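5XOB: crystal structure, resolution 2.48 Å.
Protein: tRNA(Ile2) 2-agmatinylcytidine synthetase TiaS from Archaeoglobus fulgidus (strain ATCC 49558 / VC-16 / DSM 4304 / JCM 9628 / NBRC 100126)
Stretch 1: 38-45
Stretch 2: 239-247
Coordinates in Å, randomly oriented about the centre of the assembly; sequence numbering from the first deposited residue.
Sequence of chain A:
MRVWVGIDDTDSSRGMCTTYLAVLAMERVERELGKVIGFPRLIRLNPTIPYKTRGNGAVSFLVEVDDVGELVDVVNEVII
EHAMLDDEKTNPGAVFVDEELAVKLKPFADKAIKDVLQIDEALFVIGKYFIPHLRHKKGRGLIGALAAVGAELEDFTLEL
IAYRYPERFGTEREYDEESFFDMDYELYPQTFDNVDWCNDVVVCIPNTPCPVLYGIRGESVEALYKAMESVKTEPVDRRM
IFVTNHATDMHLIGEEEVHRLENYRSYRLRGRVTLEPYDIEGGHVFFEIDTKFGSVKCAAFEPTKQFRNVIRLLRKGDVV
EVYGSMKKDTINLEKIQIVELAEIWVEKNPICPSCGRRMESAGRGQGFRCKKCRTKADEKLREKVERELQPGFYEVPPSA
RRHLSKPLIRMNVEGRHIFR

Stretch 1 38-45: GFPRLIRL
Stretch 2, residues 239-247: RMIFVTNHA

Both backbone hydrogen bonds across the stretches run through Val243: Leu42 N donates to Val243 O (2.9 Å, 160°), and Val243 N donates to Pro40 O (3.1 Å). Pro40, lacking an amide hydrogen, still suits this position because its carbonyl does the work. A strand running through Arg44 thus pairs in parallel with strand 239-244, and side chains take over pairing where the strands end. Their axes cross at -53° and approach to 4.4 Å, and two bridges form: Arg41 with Val243 and Leu42 with Thr244, each with CA atoms 4.8 Å apart.

Beyond the bridges Asn245 imitates a strand backbone. With chi1 at p and chi2 at -6°, its carboxamide grips Arg44 twice: Arg44 N donates to Asn245 OD1 (3.0 Å), and Asn245 ND2 donates to Arg44 O (3.1 Å, 169°). Arg44, chi1 to chi3 m, m, t, then sends Arg44 NE to His246 NE2 (3.1 Å), ring and guanidinium meeting edge to edge. His246 N also donates to Thr244 OG1 (3.2 Å), with His246 chi1 m and Thr244 in p.

The backbone is extended from Phe39 (-91/152) to Arg44 (-77/138) and from Arg239 (-149/142) to Thr244 (-131/162). On the face of Leu42 and Thr244, Leu42 CB lies 3.8 Å from Phe242 CB, and the t, t rotamer puts Leu42 CD1 3.5 Å from His246 CE1. Pro40 CG lies 3.5 Å from Phe242 CD1 and 3.8 Å from Met240 CG, its compact ring filling buried space. On the other face, the aliphatic part of Arg41 (chi1 m) covers Val243, Arg41 CG to Val243 CG2 3.5 Å, while its guanidinium bonds elsewhere in the structure. The CA-to-CB bond of Phe39 points toward the partner, with chi1 m, and Ile241 CG2 sits 4.2 Å from the Phe39 ring centroid, over the face. Altogether 668 Å² is buried.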

# COMPACT_ATOMS: atom_id res chain seq x y z
N GLY A 38 -16.81 11.51 -16.70
CA GLY A 38 -15.91 11.66 -15.56
C GLY A 38 -14.56 11.02 -15.82
O GLY A 38 -14.19 10.79 -16.97
N PHE A 39 -13.83 10.73 -14.74
CA PHE A 39 -12.58 9.98 -14.83
C PHE A 39 -12.84 8.49 -14.66
O PHE A 39 -13.81 8.08 -14.02
CB PHE A 39 -11.57 10.47 -13.77
CG PHE A 39 -11.05 11.86 -14.02
CD1 PHE A 39 -11.22 12.86 -13.08
CD2 PHE A 39 -10.41 12.17 -15.22
CE1 PHE A 39 -10.75 14.15 -13.32
CE2 PHE A 39 -9.94 13.45 -15.46
CZ PHE A 39 -10.11 14.44 -14.51
N PRO A 40 -11.97 7.65 -15.26
CA PRO A 40 -12.05 6.24 -14.98
C PRO A 40 -11.50 6.00 -13.58
O PRO A 40 -10.87 6.89 -13.00
CB PRO A 40 -11.12 5.63 -16.02
CG PRO A 40 -10.07 6.67 -16.20
CD PRO A 40 -10.77 7.99 -16.04
N ARG A 41 -11.74 4.81 -13.05
CA ARG A 41 -11.32 4.49 -11.70
C ARG A 41 -10.36 3.31 -11.75
O ARG A 41 -10.53 2.40 -12.56
CB ARG A 41 -12.54 4.18 -10.84
CG ARG A 41 -13.70 5.15 -11.08
CD ARG A 41 -14.70 5.17 -9.94
NE ARG A 41 -15.19 3.83 -9.64
CZ ARG A 41 -15.72 3.45 -8.48
NH1 ARG A 41 -15.85 4.30 -7.47
NH2 ARG A 41 -16.12 2.19 -8.33
N LEU A 42 -9.32 3.37 -10.92
CA LEU A 42 -8.35 2.29 -10.76
C LEU A 42 -8.47 1.74 -9.34
O LEU A 42 -8.08 2.40 -8.37
CB LEU A 42 -6.94 2.81 -10.99
CG LEU A 42 -5.81 1.81 -11.25
CD1 LEU A 42 -4.49 2.44 -10.85
CD2 LEU A 42 -5.97 0.47 -10.53
N ILE A 43 -9.00 0.52 -9.23
CA ILE A 43 -9.33 -0.10 -7.94
C ILE A 43 -8.38 -1.26 -7.62
O ILE A 43 -8.48 -2.32 -8.23
CB ILE A 43 -10.78 -0.64 -7.97
CG1 ILE A 43 -11.77 0.47 -8.36
CG2 ILE A 43 -11.16 -1.28 -6.64
CD1 ILE A 43 -11.80 1.68 -7.45
N ARG A 44 -7.47 -1.06 -6.67
CA ARG A 44 -6.61 -2.15 -6.18
C ARG A 44 -7.37 -3.08 -5.22
O ARG A 44 -8.10 -2.63 -4.34
CB ARG A 44 -5.38 -1.61 -5.46
CG ARG A 44 -4.46 -0.79 -6.33
CD ARG A 44 -3.65 -1.65 -7.29
NE ARG A 44 -2.77 -0.81 -8.11
CZ ARG A 44 -2.03 -1.23 -9.13
NH1 ARG A 44 -2.03 -2.50 -9.50
NH2 ARG A 44 -1.28 -0.35 -9.79
N LEU A 45 -7.16 -4.38 -5.38
CA LEU A 45 -7.87 -5.38 -4.61
C LEU A 45 -6.95 -6.00 -3.57
O LEU A 45 -5.83 -5.51 -3.38
CB LEU A 45 -8.43 -6.46 -5.54
CG LEU A 45 -9.18 -5.91 -6.75
CD1 LEU A 45 -9.58 -7.06 -7.65
CD2 LEU A 45 -10.40 -5.08 -6.35
N ARG A 239 -2.01 9.28 -22.00
CA ARG A 239 -1.98 9.80 -20.63
C ARG A 239 -3.39 9.72 -20.04
O ARG A 239 -4.38 9.96 -20.74
CB ARG A 239 -1.46 11.25 -20.61
CG ARG A 239 -2.30 12.19 -21.47
CD ARG A 239 -1.71 13.59 -21.69
NE ARG A 239 -0.32 13.62 -22.17
CZ ARG A 239 0.10 13.15 -23.34
NH1 ARG A 239 -0.73 12.55 -24.20
NH2 ARG A 239 1.39 13.26 -23.66
N MET A 240 -3.49 9.37 -18.76
CA MET A 240 -4.80 9.27 -18.13
C MET A 240 -4.70 9.47 -16.63
O MET A 240 -3.74 9.06 -15.98
CB MET A 240 -5.43 7.90 -18.45
CG MET A 240 -6.88 7.74 -18.01
SD MET A 240 -8.05 8.93 -18.72
CE MET A 240 -7.82 8.59 -20.46
N ILE A 241 -5.72 10.14 -16.10
CA ILE A 241 -5.90 10.34 -14.68
C ILE A 241 -7.03 9.42 -14.21
O ILE A 241 -8.12 9.44 -14.77
CB ILE A 241 -6.27 11.80 -14.38
CG1 ILE A 241 -5.03 12.68 -14.56
CG2 ILE A 241 -6.82 11.94 -12.97
CD1 ILE A 241 -5.28 14.17 -14.39
N PHE A 242 -6.73 8.63 -13.18
CA PHE A 242 -7.69 7.75 -12.53
C PHE A 242 -7.93 8.19 -11.11
O PHE A 242 -6.98 8.55 -10.40
CB PHE A 242 -7.15 6.33 -12.47
CG PHE A 242 -6.82 5.76 -13.80
CD1 PHE A 242 -7.68 4.88 -14.42
CD2 PHE A 242 -5.63 6.09 -14.43
CE1 PHE A 242 -7.38 4.34 -15.65
CE2 PHE A 242 -5.31 5.56 -15.67
CZ PHE A 242 -6.19 4.68 -16.28
N VAL A 243 -9.18 8.15 -10.67
CA VAL A 243 -9.46 8.21 -9.25
C VAL A 243 -9.21 6.80 -8.72
O VAL A 243 -9.65 5.81 -9.31
CB VAL A 243 -10.90 8.69 -8.93
CG1 VAL A 243 -11.20 10.00 -9.64
CG2 VAL A 243 -11.93 7.64 -9.30
N THR A 244 -8.49 6.71 -7.61
CA THR A 244 -7.96 5.44 -7.13
C THR A 244 -8.28 5.26 -5.66
O THR A 244 -8.60 6.22 -4.97
CB THR A 244 -6.42 5.37 -7.30
OG1 THR A 244 -5.79 6.21 -6.32
CG2 THR A 244 -6.00 5.83 -8.69
N ASN A 245 -8.21 4.01 -5.20
CA ASN A 245 -8.22 3.74 -3.76
C ASN A 245 -6.80 3.55 -3.20
O ASN A 245 -6.62 3.03 -2.10
CB ASN A 245 -9.13 2.56 -3.41
CG ASN A 245 -8.63 1.24 -3.95
OD1 ASN A 245 -7.64 1.19 -4.70
ND2 ASN A 245 -9.30 0.16 -3.59
N HIS A 246 -5.81 4.00 -3.95
CA HIS A 246 -4.44 4.06 -3.45
C HIS A 246 -4.33 4.95 -2.25
O HIS A 246 -4.99 5.98 -2.18
CB HIS A 246 -3.50 4.63 -4.50
CG HIS A 246 -3.31 3.74 -5.67
ND1 HIS A 246 -3.04 4.21 -6.93
CD2 HIS A 246 -3.37 2.39 -5.76
CE1 HIS A 246 -2.93 3.18 -7.76
NE2 HIS A 246 -3.13 2.07 -7.07
N ALA A 247 -3.47 4.56 -1.31
CA ALA A 247 -3.14 5.39 -0.16
C ALA A 247 -4.33 5.68 0.76
O ALA A 247 -4.42 6.76 1.35
CB ALA A 247 -2.49 6.69 -0.64